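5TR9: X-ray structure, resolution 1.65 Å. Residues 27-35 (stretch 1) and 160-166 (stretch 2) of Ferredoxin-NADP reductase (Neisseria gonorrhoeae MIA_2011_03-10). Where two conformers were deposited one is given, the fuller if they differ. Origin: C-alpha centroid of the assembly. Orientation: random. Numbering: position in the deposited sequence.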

# COMPACT_ATOMS: atom_id res chain seq x y z
N HIS A 27 -12.53 10.40 8.56
CA HIS A 27 -13.13 10.24 7.23
C HIS A 27 -12.47 11.20 6.25
O HIS A 27 -12.48 12.42 6.45
N HIS A 28 -11.86 10.63 5.21
CA HIS A 28 -11.35 11.43 4.10
C HIS A 28 -12.41 11.66 3.05
O HIS A 28 -12.46 12.73 2.43
N THR A 29 -13.27 10.66 2.84
CA THR A 29 -14.51 10.73 2.09
C THR A 29 -15.53 9.95 2.92
O THR A 29 -15.15 9.36 3.95
N PRO A 30 -16.80 9.89 2.51
CA PRO A 30 -17.76 9.07 3.27
C PRO A 30 -17.37 7.62 3.39
O PRO A 30 -17.81 6.96 4.34
N LYS A 31 -16.54 7.08 2.48
CA LYS A 31 -16.24 5.66 2.44
C LYS A 31 -14.76 5.35 2.59
O LYS A 31 -14.38 4.17 2.54
N LEU A 32 -13.89 6.35 2.76
CA LEU A 32 -12.46 6.11 2.92
C LEU A 32 -12.03 6.66 4.28
O LEU A 32 -12.13 7.87 4.52
N ILE A 33 -11.55 5.77 5.15
CA ILE A 33 -11.13 6.19 6.49
C ILE A 33 -9.67 5.82 6.71
O ILE A 33 -9.16 4.83 6.18
N THR A 34 -9.00 6.63 7.53
CA THR A 34 -7.83 6.16 8.25
C THR A 34 -8.18 6.13 9.72
O THR A 34 -9.08 6.85 10.18
N PHE A 35 -7.51 5.25 10.46
CA PHE A 35 -7.74 5.18 11.89
C PHE A 35 -6.48 4.69 12.57
O PHE A 35 -5.65 4.02 11.95
N PRO A 160 -10.80 11.09 -8.80
CA PRO A 160 -9.77 11.85 -8.05
C PRO A 160 -10.09 12.03 -6.58
O PRO A 160 -9.15 12.23 -5.79
N GLU A 161 -11.37 11.97 -6.18
CA GLU A 161 -11.71 12.05 -4.76
C GLU A 161 -11.05 10.95 -3.95
O GLU A 161 -10.88 11.10 -2.74
N GLU A 162 -10.71 9.82 -4.59
CA GLU A 162 -10.08 8.69 -3.92
C GLU A 162 -8.59 8.87 -3.72
O GLU A 162 -7.96 8.04 -3.05
N LEU A 163 -8.00 9.93 -4.28
CA LEU A 163 -6.56 10.20 -4.12
C LEU A 163 -6.34 10.94 -2.80
O LEU A 163 -5.98 12.12 -2.76
N ILE A 164 -6.59 10.23 -1.69
CA ILE A 164 -6.66 10.92 -0.41
C ILE A 164 -5.28 11.24 0.17
O ILE A 164 -5.20 11.97 1.17
N PHE A 165 -4.21 10.74 -0.44
CA PHE A 165 -2.85 11.08 -0.03
C PHE A 165 -2.17 12.00 -1.04
O PHE A 165 -0.97 12.25 -0.93
N ASN A 166 -2.93 12.52 -2.01
CA ASN A 166 -2.35 13.23 -3.14
C ASN A 166 -1.60 14.48 -2.70
O ASN A 166 -0.47 14.72 -3.14

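The two stretches meet through side-chain packing with no direct hydrogen bond between them, and I164 lies at the heart of the contact. H27 stays out of reach. H28, chi1 m, points toward stretch 2 and sets its CB 3.7 Å from I164 CG2. The I164 side chain (chi1 p, chi2 t) carries its CD1 over one face of the imidazole, 3.9 Å from the H28 ring centroid, a CH-pi contact. Histidine suits this site because its flat face accepts a methyl while both ring nitrogens remain free for polar partners in the ring plane: H28 NE2 hydrogen-bonds T34 OG1 at 2.7 Å, and a water bridges H28 ND1 (2.7 Å) to I164 O (2.8 Å), donating to the carbonyl.

T29, chi1 p, is two-sided. Its OG1 accepts from K31 N at 3.2 Å, bracing the turn, while its CG2 lies 3.6 Å from E161 O. P30 and K31 do not reach stretch 2. L32 (m, t) is buried and points inward; its CD1 rests 3.8 Å from both I164 CG2 and E162 CA, and an apolar methyl suits this buried place. I33 points away, as alternation along a strand predicts. T34, chi1 p, returns toward stretch 2: threonine offers a hydroxyl for H28 and a methyl, CG2, that approaches F165 CZ at 4.2 Å, F165 being chi1 m.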

# COMPACT_ATOMS: atom_id res chain seq x y z
CB HIS A 27 -14.64 10.50 7.27
CG HIS A 27 -15.43 9.30 7.66
ND1 HIS A 27 -15.61 8.91 8.97
CD2 HIS A 27 -16.10 8.39 6.91
CE1 HIS A 27 -16.35 7.82 9.01
NE2 HIS A 27 -16.67 7.49 7.77
CB HIS A 28 -10.13 10.74 3.50
CG HIS A 28 -9.03 10.51 4.49
ND1 HIS A 28 -7.90 11.30 4.55
CD2 HIS A 28 -8.90 9.60 5.49
CE1 HIS A 28 -7.12 10.88 5.53
NE2 HIS A 28 -7.71 9.85 6.12
CB THR A 29 -14.38 10.10 0.70
OG1 THR A 29 -14.31 8.68 0.86
CG2 THR A 29 -13.14 10.60 -0.04
CB PRO A 30 -19.06 9.24 2.47
CG PRO A 30 -18.93 10.60 1.86
CD PRO A 30 -17.48 10.72 1.50
CB LYS A 31 -16.75 5.06 1.12
CG LYS A 31 -18.25 5.23 0.89
CD LYS A 31 -19.04 4.44 1.93
CE LYS A 31 -20.53 4.68 1.78
NZ LYS A 31 -21.29 4.13 2.94
CB LEU A 32 -11.65 6.77 1.79
CG LEU A 32 -11.97 6.22 0.39
CD1 LEU A 32 -11.21 7.00 -0.68
CD2 LEU A 32 -11.68 4.74 0.29
CB ILE A 33 -12.00 5.57 7.61
CG1 ILE A 33 -11.88 4.04 7.60
CG2 ILE A 33 -13.45 6.00 7.45
CD1 ILE A 33 -12.51 3.37 8.83
CB THR A 34 -6.57 7.02 7.99
OG1 THR A 34 -6.84 8.41 8.27
CG2 THR A 34 -6.12 6.87 6.54
CB PHE A 35 -8.96 4.30 12.26
CG PHE A 35 -8.83 2.84 11.85
CD1 PHE A 35 -9.19 2.43 10.57
CD2 PHE A 35 -8.41 1.88 12.77
CE1 PHE A 35 -9.11 1.08 10.20
CE2 PHE A 35 -8.33 0.53 12.41
CZ PHE A 35 -8.68 0.13 11.11
CB PRO A 160 -9.71 13.19 -8.79
CG PRO A 160 -10.99 13.28 -9.57
CD PRO A 160 -11.36 11.86 -9.92
CB GLU A 161 -13.23 11.98 -4.57
CG GLU A 161 -14.00 13.20 -5.03
CD GLU A 161 -14.31 13.20 -6.51
OE1 GLU A 161 -13.80 12.34 -7.25
OE2 GLU A 161 -15.09 14.08 -6.94
CB GLU A 162 -10.38 7.41 -4.69
CG GLU A 162 -11.87 7.07 -4.66
CD GLU A 162 -12.29 5.99 -5.64
OE1 GLU A 162 -11.98 6.10 -6.84
OE2 GLU A 162 -12.98 5.05 -5.19
CB LEU A 163 -6.03 11.00 -5.30
CG LEU A 163 -6.09 10.35 -6.70
CD1 LEU A 163 -5.82 11.39 -7.79
CD2 LEU A 163 -5.11 9.19 -6.80
CB ILE A 164 -7.50 10.13 0.61
CG1 ILE A 164 -6.89 8.76 0.90
CG2 ILE A 164 -8.96 9.98 0.12
CD1 ILE A 164 -7.43 8.14 2.19
CB PHE A 165 -2.04 9.80 0.17
CG PHE A 165 -2.69 8.83 1.12
CD1 PHE A 165 -2.66 9.06 2.49
CD2 PHE A 165 -3.37 7.73 0.64
CE1 PHE A 165 -3.29 8.19 3.38
CE2 PHE A 165 -4.02 6.86 1.52
CZ PHE A 165 -3.97 7.09 2.89
CB ASN A 166 -3.45 13.60 -4.14
CG ASN A 166 -2.95 14.47 -5.26
OD1 ASN A 166 -2.37 13.98 -6.22
ND2 ASN A 166 -3.17 15.77 -5.14
O HOH W 1 -7.32 13.09 2.61